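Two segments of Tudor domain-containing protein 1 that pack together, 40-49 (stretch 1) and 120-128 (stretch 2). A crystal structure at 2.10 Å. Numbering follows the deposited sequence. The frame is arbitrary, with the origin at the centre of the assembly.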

# COMPACT_ATOMS: atom_id res chain seq x y z
N ASP A 40 15.21 16.78 -20.52
CA ASP A 40 16.41 15.93 -20.45
C ASP A 40 16.40 14.95 -19.25
O ASP A 40 17.45 14.57 -18.72
CB ASP A 40 17.69 16.79 -20.41
CG ASP A 40 17.87 17.66 -21.65
OD1 ASP A 40 17.58 17.18 -22.76
OD2 ASP A 40 18.32 18.82 -21.51
N ALA A 41 15.20 14.52 -18.86
CA ALA A 41 14.99 13.65 -17.69
C ALA A 41 15.85 12.40 -17.68
O ALA A 41 16.60 12.19 -16.73
CB ALA A 41 13.51 13.26 -17.57
N LEU A 42 15.72 11.56 -18.71
CA LEU A 42 16.39 10.28 -18.74
C LEU A 42 17.90 10.48 -18.58
O LEU A 42 18.55 9.72 -17.87
CB LEU A 42 16.07 9.48 -20.01
CG LEU A 42 14.69 8.78 -20.07
CD1 LEU A 42 14.65 7.71 -21.15
CD2 LEU A 42 14.30 8.20 -18.71
N GLU A 43 18.45 11.52 -19.21
CA GLU A 43 19.89 11.75 -19.13
C GLU A 43 20.31 12.28 -17.75
O GLU A 43 21.31 11.82 -17.19
CB GLU A 43 20.34 12.72 -20.22
CG GLU A 43 21.84 12.95 -20.14
CD GLU A 43 22.38 13.76 -21.29
OE1 GLU A 43 21.57 14.34 -22.05
OE2 GLU A 43 23.62 13.83 -21.41
N LYS A 44 19.58 13.25 -17.21
CA LYS A 44 19.87 13.75 -15.87
C LYS A 44 19.75 12.65 -14.82
O LYS A 44 20.54 12.59 -13.87
CB LYS A 44 18.94 14.91 -15.50
CG LYS A 44 19.26 16.22 -16.20
CD LYS A 44 18.09 17.19 -16.12
CE LYS A 44 18.50 18.62 -16.49
NZ LYS A 44 17.27 19.44 -16.68
N LEU A 45 18.75 11.76 -14.99
CA LEU A 45 18.57 10.64 -14.08
C LEU A 45 19.72 9.61 -14.17
O LEU A 45 20.19 9.14 -13.14
CB LEU A 45 17.23 9.95 -14.33
CG LEU A 45 16.92 8.75 -13.45
CD1 LEU A 45 16.90 9.15 -11.98
CD2 LEU A 45 15.61 8.16 -13.93
N ASP A 46 20.16 9.27 -15.38
CA ASP A 46 21.41 8.50 -15.57
C ASP A 46 22.61 9.15 -14.87
O ASP A 46 23.40 8.48 -14.20
CB ASP A 46 21.77 8.38 -17.06
CG ASP A 46 20.92 7.38 -17.80
OD1 ASP A 46 20.38 6.43 -17.18
OD2 ASP A 46 20.80 7.52 -19.05
N ASP A 47 22.76 10.46 -15.04
CA ASP A 47 23.90 11.15 -14.43
C ASP A 47 23.87 11.12 -12.90
O ASP A 47 24.90 10.90 -12.26
CB ASP A 47 23.99 12.58 -14.96
CG ASP A 47 24.39 12.64 -16.43
OD1 ASP A 47 25.23 11.81 -16.86
OD2 ASP A 47 23.86 13.50 -17.16
N LEU A 48 22.69 11.34 -12.33
CA LEU A 48 22.50 11.28 -10.88
C LEU A 48 22.82 9.90 -10.34
O LEU A 48 23.50 9.76 -9.33
CB LEU A 48 21.06 11.67 -10.51
CG LEU A 48 20.65 11.48 -9.05
CD1 LEU A 48 21.56 12.29 -8.13
CD2 LEU A 48 19.19 11.82 -8.83
N ASN A 49 22.32 8.87 -11.03
CA ASN A 49 22.53 7.48 -10.63
C ASN A 49 23.99 7.08 -10.68
O ASN A 49 24.48 6.35 -9.81
CB ASN A 49 21.70 6.54 -11.52
CG ASN A 49 20.21 6.62 -11.21
OD1 ASN A 49 19.82 7.07 -10.12
ND2 ASN A 49 19.37 6.21 -12.16
N GLN A 120 22.43 17.51 -2.48
CA GLN A 120 22.77 17.77 -3.87
C GLN A 120 22.24 16.69 -4.79
O GLN A 120 22.14 16.90 -5.99
CB GLN A 120 24.27 17.92 -4.09
CG GLN A 120 25.10 16.76 -3.58
CD GLN A 120 25.76 17.09 -2.27
OE1 GLN A 120 25.11 17.56 -1.31
NE2 GLN A 120 27.07 16.86 -2.20
N PHE A 121 21.94 15.53 -4.22
CA PHE A 121 21.30 14.45 -4.96
C PHE A 121 19.78 14.55 -5.00
O PHE A 121 19.13 13.69 -5.57
CB PHE A 121 21.69 13.09 -4.36
CG PHE A 121 23.16 12.81 -4.41
CD1 PHE A 121 23.86 12.87 -5.61
CD2 PHE A 121 23.85 12.45 -3.26
CE1 PHE A 121 25.22 12.59 -5.66
CE2 PHE A 121 25.21 12.18 -3.29
CZ PHE A 121 25.89 12.24 -4.50
N LEU A 122 19.22 15.60 -4.41
CA LEU A 122 17.77 15.78 -4.35
C LEU A 122 17.31 16.96 -5.19
O LEU A 122 16.15 17.36 -5.13
CB LEU A 122 17.31 15.97 -2.90
CG LEU A 122 17.42 14.82 -1.90
CD1 LEU A 122 17.05 15.34 -0.52
CD2 LEU A 122 16.52 13.65 -2.29
N LEU A 123 18.21 17.52 -6.00
CA LEU A 123 17.84 18.64 -6.89
C LEU A 123 16.96 18.19 -8.07
O LEU A 123 15.99 18.86 -8.41
CB LEU A 123 19.11 19.32 -7.41
CG LEU A 123 19.96 19.93 -6.29
CD1 LEU A 123 21.27 20.50 -6.85
CD2 LEU A 123 19.15 21.00 -5.58
N LEU A 124 17.31 17.07 -8.70
CA LEU A 124 16.52 16.51 -9.78
C LEU A 124 15.16 16.06 -9.21
O LEU A 124 15.10 15.38 -8.19
CB LEU A 124 17.26 15.33 -10.40
CG LEU A 124 16.66 14.69 -11.64
CD1 LEU A 124 16.83 15.59 -12.87
CD2 LEU A 124 17.29 13.32 -11.83
N PRO A 125 14.05 16.49 -9.83
CA PRO A 125 12.75 16.03 -9.32
C PRO A 125 12.66 14.51 -9.36
O PRO A 125 13.26 13.89 -10.24
CB PRO A 125 11.73 16.66 -10.29
CG PRO A 125 12.46 17.82 -10.90
CD PRO A 125 13.92 17.47 -10.91
N PHE A 126 11.91 13.93 -8.43
CA PHE A 126 11.64 12.50 -8.47
C PHE A 126 10.88 12.13 -9.75
O PHE A 126 9.92 12.79 -10.14
CB PHE A 126 10.89 12.03 -7.21
CG PHE A 126 11.69 12.16 -5.91
CD1 PHE A 126 13.04 12.53 -5.90
CD2 PHE A 126 11.07 11.90 -4.69
CE1 PHE A 126 13.73 12.64 -4.70
CE2 PHE A 126 11.77 12.01 -3.48
CZ PHE A 126 13.09 12.39 -3.49
N GLN A 127 11.34 11.05 -10.39
CA GLN A 127 10.99 10.77 -11.80
C GLN A 127 9.98 9.65 -11.99
O GLN A 127 9.45 9.50 -13.07
CB GLN A 127 12.23 10.40 -12.60
CG GLN A 127 13.22 11.53 -12.80
CD GLN A 127 12.68 12.67 -13.63
OE1 GLN A 127 12.01 12.46 -14.64
NE2 GLN A 127 12.99 13.91 -13.21
N GLY A 128 9.73 8.84 -10.96
CA GLY A 128 8.73 7.79 -11.03
C GLY A 128 7.36 8.37 -10.71
O GLY A 128 6.95 8.44 -9.53

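Residues 41-49 form a helix that continues later in the chain. From Lys44 to Asn49, each amide bonds to the carbonyl four residues back, beginning with Lys44 N to Asp40 O at 2.9 Å. Stretch 2 begins within a 3-10 segment that includes Gln120 and Phe121, and continues as loop alongside the helix. The two run in opposite directions: Ala41 lies nearest Gln127, Lys44 nearest Leu124, and Leu48 nearest Phe121. No hydrogen bond joins them. The contact is a matter of shape and apolar packing, and it buries 377 Å² in total.

Leu124 is the main bump. Its CA-to-CB bond points toward the helix, and its two methyls fill the hollow on the helix surface bordered by Lys44, Leu45 and Leu48. Leu124 CD1 lies 3.4 Å from Lys44 CB. Leu124 CD2 lies 3.7 Å from Leu45 CA, so it reaches the helix backbone itself. Leu124 CD2 is also 3.9 Å from Leu48 CD2 and 4.2 Å from Leu45 CD1. Lys44 contributes aliphatic carbons of its side chain here; the end leads away, so the charged amine stays out of the apolar contact.

Leu48 is the answering bump from the helix. Its CA-to-CB bond points toward stretch 2, and its side chain fits between Leu124 and Phe121. Leu48 CD1 lies 3.5 Å from Phe121 CD1, meeting the ring obliquely.

At the other end, Gln127 packs against Ala41. Ala41 CB is 3.4 Å from Gln127 OE1, a van der Waals contact. The amide nitrogen turns back on its own stretch, where Gln127 NE2 donates to Pro125 O at 3.0 Å. The bond ties the side chain to the backbone of its own stretch. Gln127 CB also touches Leu45 CD2 at 4.3 Å.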